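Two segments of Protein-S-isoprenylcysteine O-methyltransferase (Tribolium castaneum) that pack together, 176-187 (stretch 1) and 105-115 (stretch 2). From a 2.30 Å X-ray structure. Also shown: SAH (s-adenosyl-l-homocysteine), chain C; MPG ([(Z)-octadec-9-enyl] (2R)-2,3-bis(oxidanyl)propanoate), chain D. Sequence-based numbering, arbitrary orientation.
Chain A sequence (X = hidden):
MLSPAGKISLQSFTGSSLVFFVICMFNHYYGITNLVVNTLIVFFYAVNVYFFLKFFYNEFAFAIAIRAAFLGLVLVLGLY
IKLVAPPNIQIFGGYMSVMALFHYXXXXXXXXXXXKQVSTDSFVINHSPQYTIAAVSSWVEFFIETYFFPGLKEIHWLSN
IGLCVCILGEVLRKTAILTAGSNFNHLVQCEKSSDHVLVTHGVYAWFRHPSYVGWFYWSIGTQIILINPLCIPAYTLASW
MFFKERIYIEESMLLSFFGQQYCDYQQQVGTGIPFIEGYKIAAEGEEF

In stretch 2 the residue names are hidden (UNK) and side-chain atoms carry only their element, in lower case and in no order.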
# COMPACT_ATOMS: atom_id res chain seq x y z
N ALA A 176 -8.39 4.24 -12.42
CA ALA A 176 -7.23 5.12 -12.46
C ALA A 176 -5.98 4.35 -12.89
O ALA A 176 -5.20 4.83 -13.72
CB ALA A 176 -7.02 5.77 -11.10
N ILE A 177 -5.77 3.15 -12.34
CA ILE A 177 -4.60 2.36 -12.69
C ILE A 177 -4.62 2.02 -14.18
O ILE A 177 -3.59 2.10 -14.86
CB ILE A 177 -4.52 1.10 -11.82
CG1 ILE A 177 -4.40 1.48 -10.34
CG2 ILE A 177 -3.33 0.23 -12.24
CD1 ILE A 177 -4.49 0.31 -9.38
N LEU A 178 -5.79 1.64 -14.70
CA LEU A 178 -5.91 1.35 -16.12
C LEU A 178 -5.70 2.60 -16.96
O LEU A 178 -5.04 2.55 -18.01
CB LEU A 178 -7.28 0.74 -16.41
CG LEU A 178 -7.44 -0.74 -16.08
CD1 LEU A 178 -8.78 -1.01 -15.40
CD2 LEU A 178 -7.32 -1.58 -17.35
N THR A 179 -6.24 3.74 -16.52
CA THR A 179 -6.10 4.98 -17.28
C THR A 179 -4.66 5.46 -17.30
O THR A 179 -4.18 5.97 -18.31
CB THR A 179 -7.02 6.05 -16.70
OG1 THR A 179 -8.36 5.55 -16.64
CG2 THR A 179 -7.00 7.31 -17.56
N ALA A 180 -3.95 5.31 -16.18
CA ALA A 180 -2.56 5.73 -16.10
C ALA A 180 -1.62 4.80 -16.84
O ALA A 180 -0.51 5.21 -17.20
CB ALA A 180 -2.12 5.84 -14.64
N GLY A 181 -2.02 3.55 -17.06
CA GLY A 181 -1.18 2.63 -17.81
C GLY A 181 0.14 2.38 -17.10
O GLY A 181 0.20 2.25 -15.87
N SER A 182 1.22 2.34 -17.88
CA SER A 182 2.55 2.18 -17.32
C SER A 182 3.03 3.43 -16.58
O SER A 182 4.11 3.39 -15.99
CB SER A 182 3.54 1.82 -18.42
OG SER A 182 3.45 2.72 -19.51
N ASN A 183 2.26 4.52 -16.60
CA ASN A 183 2.59 5.68 -15.79
C ASN A 183 2.23 5.49 -14.32
O ASN A 183 2.69 6.28 -13.48
CB ASN A 183 1.88 6.93 -16.33
CG ASN A 183 2.12 7.14 -17.81
OD1 ASN A 183 3.19 7.59 -18.21
ND2 ASN A 183 1.12 6.82 -18.62
N PHE A 184 1.42 4.49 -13.99
CA PHE A 184 1.13 4.17 -12.61
C PHE A 184 2.29 3.40 -11.99
O PHE A 184 3.07 2.74 -12.69
CB PHE A 184 -0.16 3.34 -12.50
CG PHE A 184 -0.67 3.19 -11.10
CD1 PHE A 184 -1.50 4.15 -10.54
CD2 PHE A 184 -0.33 2.08 -10.33
CE1 PHE A 184 -1.97 4.01 -9.25
CE2 PHE A 184 -0.80 1.94 -9.04
CZ PHE A 184 -1.62 2.91 -8.50
N ASN A 185 2.40 3.48 -10.67
CA ASN A 185 3.44 2.75 -9.96
C ASN A 185 3.08 2.72 -8.48
O ASN A 185 2.72 3.76 -7.91
CB ASN A 185 4.81 3.38 -10.16
CG ASN A 185 5.95 2.41 -9.91
OD1 ASN A 185 5.93 1.65 -8.94
ND2 ASN A 185 6.95 2.43 -10.78
N HIS A 186 3.16 1.54 -7.87
CA HIS A 186 2.94 1.44 -6.43
C HIS A 186 3.97 2.24 -5.64
O HIS A 186 3.71 2.62 -4.50
CB HIS A 186 2.96 -0.02 -5.99
CG HIS A 186 1.64 -0.72 -6.11
ND1 HIS A 186 1.53 -2.07 -6.37
CD2 HIS A 186 0.38 -0.25 -5.99
CE1 HIS A 186 0.25 -2.40 -6.41
NE2 HIS A 186 -0.47 -1.31 -6.18
N LEU A 187 5.13 2.50 -6.23
CA LEU A 187 6.19 3.26 -5.60
C LEU A 187 6.31 4.62 -6.27
O LEU A 187 6.39 4.71 -7.50
CB LEU A 187 7.53 2.52 -5.69
CG LEU A 187 7.81 1.47 -4.62
CD1 LEU A 187 6.63 0.53 -4.41
CD2 LEU A 187 9.06 0.68 -4.99
N UNK A 105 -7.05 -7.94 -6.60
CA UNK A 105 -7.27 -7.11 -7.78
C UNK A 105 -6.17 -6.07 -7.93
O UNK A 105 -5.87 -5.64 -9.05
c UNK A 105 -8.64 -6.43 -7.68
o UNK A 105 -8.73 -5.63 -6.52
N UNK A 106 -5.57 -5.65 -6.82
CA UNK A 106 -4.43 -4.74 -6.89
C UNK A 106 -3.25 -5.40 -7.61
O UNK A 106 -2.58 -4.77 -8.43
c UNK A 106 -3.77 -1.80 -5.70
c UNK A 106 -3.07 -3.12 -5.45
o UNK A 106 -5.01 -1.75 -5.63
o UNK A 106 -3.06 -0.80 -5.95
c UNK A 106 -4.02 -4.30 -5.49
N UNK A 107 -2.99 -6.67 -7.30
CA UNK A 107 -1.95 -7.41 -8.01
C UNK A 107 -2.30 -7.59 -9.48
O UNK A 107 -1.46 -7.39 -10.36
c UNK A 107 0.61 -9.64 -7.51
c UNK A 107 -0.68 -9.62 -8.00
c UNK A 107 -0.02 -11.17 -9.72
c UNK A 107 1.58 -10.42 -8.11
c UNK A 107 -0.99 -10.40 -9.11
c UNK A 107 1.26 -11.19 -9.22
c UNK A 107 -1.74 -8.77 -7.34
N UNK A 108 -3.55 -7.96 -9.76
CA UNK A 108 -3.95 -8.21 -11.14
C UNK A 108 -3.86 -6.94 -11.98
O UNK A 108 -3.43 -6.98 -13.13
c UNK A 108 -7.28 -9.91 -12.32
c UNK A 108 -5.36 -8.78 -11.18
c UNK A 108 -4.94 -10.52 -12.96
c UNK A 108 -5.85 -9.39 -12.49
N UNK A 109 -4.25 -5.80 -11.40
CA UNK A 109 -4.15 -4.54 -12.12
C UNK A 109 -2.71 -4.26 -12.55
O UNK A 109 -2.46 -3.89 -13.70
c UNK A 109 -4.70 -3.40 -11.26
N UNK A 110 -1.76 -4.42 -11.63
CA UNK A 110 -0.36 -4.19 -11.96
C UNK A 110 0.12 -5.21 -12.99
O UNK A 110 0.88 -4.87 -13.91
c UNK A 110 0.16 -1.69 -10.32
c UNK A 110 0.51 -4.22 -10.69
c UNK A 110 0.11 -3.09 -9.73
c UNK A 110 1.99 -4.14 -11.03
N UNK A 111 -0.31 -6.46 -12.85
CA UNK A 111 0.08 -7.48 -13.83
C UNK A 111 -0.43 -7.12 -15.22
O UNK A 111 0.28 -7.30 -16.21
c UNK A 111 -0.43 -8.84 -13.39
N UNK A 112 -1.66 -6.62 -15.30
CA UNK A 112 -2.21 -6.20 -16.59
C UNK A 112 -1.49 -4.96 -17.10
O UNK A 112 -1.07 -4.90 -18.26
c UNK A 112 -4.47 -7.24 -16.16
c UNK A 112 -3.73 -5.94 -16.47
c UNK A 112 -4.28 -5.31 -17.75
c UNK A 112 -5.92 -7.04 -15.76
N UNK A 113 -1.33 -3.97 -16.23
CA UNK A 113 -0.86 -2.66 -16.66
C UNK A 113 0.67 -2.57 -16.71
O UNK A 113 1.21 -1.84 -17.54
c UNK A 113 -2.27 -0.59 -16.54
c UNK A 113 -1.46 -1.58 -15.74
c UNK A 113 -0.38 -0.86 -14.90
N UNK A 114 1.37 -3.29 -15.83
CA UNK A 114 2.81 -3.13 -15.67
C UNK A 114 3.43 -4.49 -15.38
O UNK A 114 3.90 -4.76 -14.27
c UNK A 114 3.12 -2.13 -14.55
c UNK A 114 4.83 -0.70 -13.42
o UNK A 114 3.98 -0.09 -12.76
c UNK A 114 4.45 -1.44 -14.68
n UNK A 114 6.11 -0.75 -13.06
N UNK A 115 3.46 -5.38 -16.38
CA UNK A 115 4.01 -6.73 -16.14
C UNK A 115 5.48 -6.73 -15.77
O UNK A 115 5.94 -7.69 -15.14
c UNK A 115 2.96 -5.23 -17.75
c UNK A 115 3.78 -7.45 -17.47
c UNK A 115 2.76 -6.64 -18.20
N SAH C . -1.24 9.87 -7.59
CA SAH C . -1.84 9.18 -8.73
CB SAH C . -0.95 8.04 -9.20
CG SAH C . -0.51 7.09 -8.09
SD SAH C . 0.74 5.92 -8.70
C SAH C . -3.23 8.66 -8.38
O SAH C . -3.61 8.59 -7.20
OXT SAH C . -4.02 8.29 -9.25
C5' SAH C . 2.16 7.00 -8.31
C4' SAH C . 2.98 7.38 -9.54
O4' SAH C . 2.15 7.96 -10.52
C3' SAH C . 4.04 8.40 -9.17
O3' SAH C . 5.33 7.92 -9.47
C2' SAH C . 3.72 9.64 -9.98
O2' SAH C . 4.89 10.18 -10.57
C1' SAH C . 2.72 9.16 -11.02
N9 SAH C . 1.66 10.13 -11.32
C8 SAH C . 0.88 10.83 -10.43
N7 SAH C . 0.01 11.60 -11.11
C5 SAH C . 0.22 11.42 -12.43
C6 SAH C . -0.38 11.96 -13.56
N6 SAH C . -1.36 12.85 -13.44
N1 SAH C . 0.06 11.57 -14.80
C2 SAH C . 1.08 10.65 -14.93
N3 SAH C . 1.67 10.11 -13.80
C4 SAH C . 1.25 10.49 -12.58
C2 MPG D . -9.77 2.86 -18.69
C3 MPG D . -11.28 2.69 -18.84
C4 MPG D . -11.85 1.97 -17.62
C5 MPG D . -13.33 2.31 -17.49
C6 MPG D . -14.04 1.23 -16.67
C7 MPG D . -15.43 1.73 -16.28
C8 MPG D . -15.93 0.97 -15.05
C9 MPG D . -17.44 0.77 -15.17
C10 MPG D . -18.07 -0.20 -14.53
C11 MPG D . -17.32 -1.18 -13.62
C12 MPG D . -18.31 -1.86 -12.68
C13 MPG D . -17.94 -3.34 -12.53
C14 MPG D . -18.70 -3.93 -11.35
O1 MPG D . -7.96 3.24 -20.21
C1 MPG D . -9.04 2.38 -19.95
CXD MPG D . -6.21 3.54 -22.01
O2 MPG D . -4.85 3.20 -22.02
C21 MPG D . -6.37 5.01 -21.64
O3 MPG D . -5.38 5.78 -22.27
O4 MPG D . -6.63 1.54 -20.85
CX3 MPG D . -6.94 2.68 -20.98

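Position 105 has one side-chain carbon followed by one oxygen. The side chain is out of reach of stretch 1, and the oxygen is hydrogen-bonded elsewhere in the structure. A single hydroxyl on CB with no further branch is serine, Ser105.

Position 106 carries three carbons in a row, the third bearing two oxygens. This is a carboxylate on a two-carbon arm. Its CB points sideways, but the end of the chain comes nearer to stretch 1, where one oxygen meets the ring of His186. The residue is Glu106. His186 NE2 donates a hydrogen bond to Glu106 OE1 at 2.6 Å, nearly straight at 165°. The acceptor lies at the ring edge, near its plane, where the N-H points.

Position 107 has one carbon leading to a ring of six carbons. It points away from stretch 1. This is Phe107.

Position 108 has four carbons, forked at the second. It is buried but out of reach of stretch 1. The fork one carbon beyond CB gives Leu108.

Position 109 has a single carbon. It points toward stretch 1, and this CB lies 4.0 Å from Ile177 CG2. The residue is Ala109. Its CA is 6.9 Å from the CA of Ile177.

Position 110 has four carbons, forked at the first, with one arm two carbons long. The end of that arm lies over one face of the His186 ring and near the side chains of Phe184 and Ile177. The pattern is isoleucine, Ile110. Ile110 CD1 sits 4.2 Å from the centroid of the His186 ring, 17° off its normal, a CH-pi contact. Ile110 CD1 is also 3.8 Å from Phe184 CD2.

Position 111 has one carbon and is out of reach. It is Ala111.

Position 112 again has four carbons, forked at the first, with one longer arm. It points toward stretch 1 but makes no close contact. It is Ile112.

Position 113 has three carbons, one carrying the other two. It points toward stretch 1 and packs on the end of its helix. This is Val113. Val113 CG2 is 3.4 Å from Ile177 O, and Val113 CG1 is 3.3 Å from Gly181 O.

Position 114 has three carbons, the third carrying one oxygen and one nitrogen. It points toward stretch 1 and reaches Phe184 and Asn185. The longer amide is glutamine, Gln114, the first residue to leave helical phi/psi.

Position 115 has three carbons closing a ring onto the backbone N. This is Pro115, exposed and out of reach.

The two helices run nearly parallel, 11° apart and 9.9 Å at closest approach. Ile177 packs against Ala109, Ile110 and Val113. Beyond Gly181, whose phi is positive, the chain leads to Phe184 and His186. Ile110 packs against both, while Glu106 holds the imidazole by its edge. SAH SD lies over one face of the Phe184 ring, so this contact adjoins the cofactor product of a methyltransferase.

Stretch 2 (105-115) SEFLAIAIVQP
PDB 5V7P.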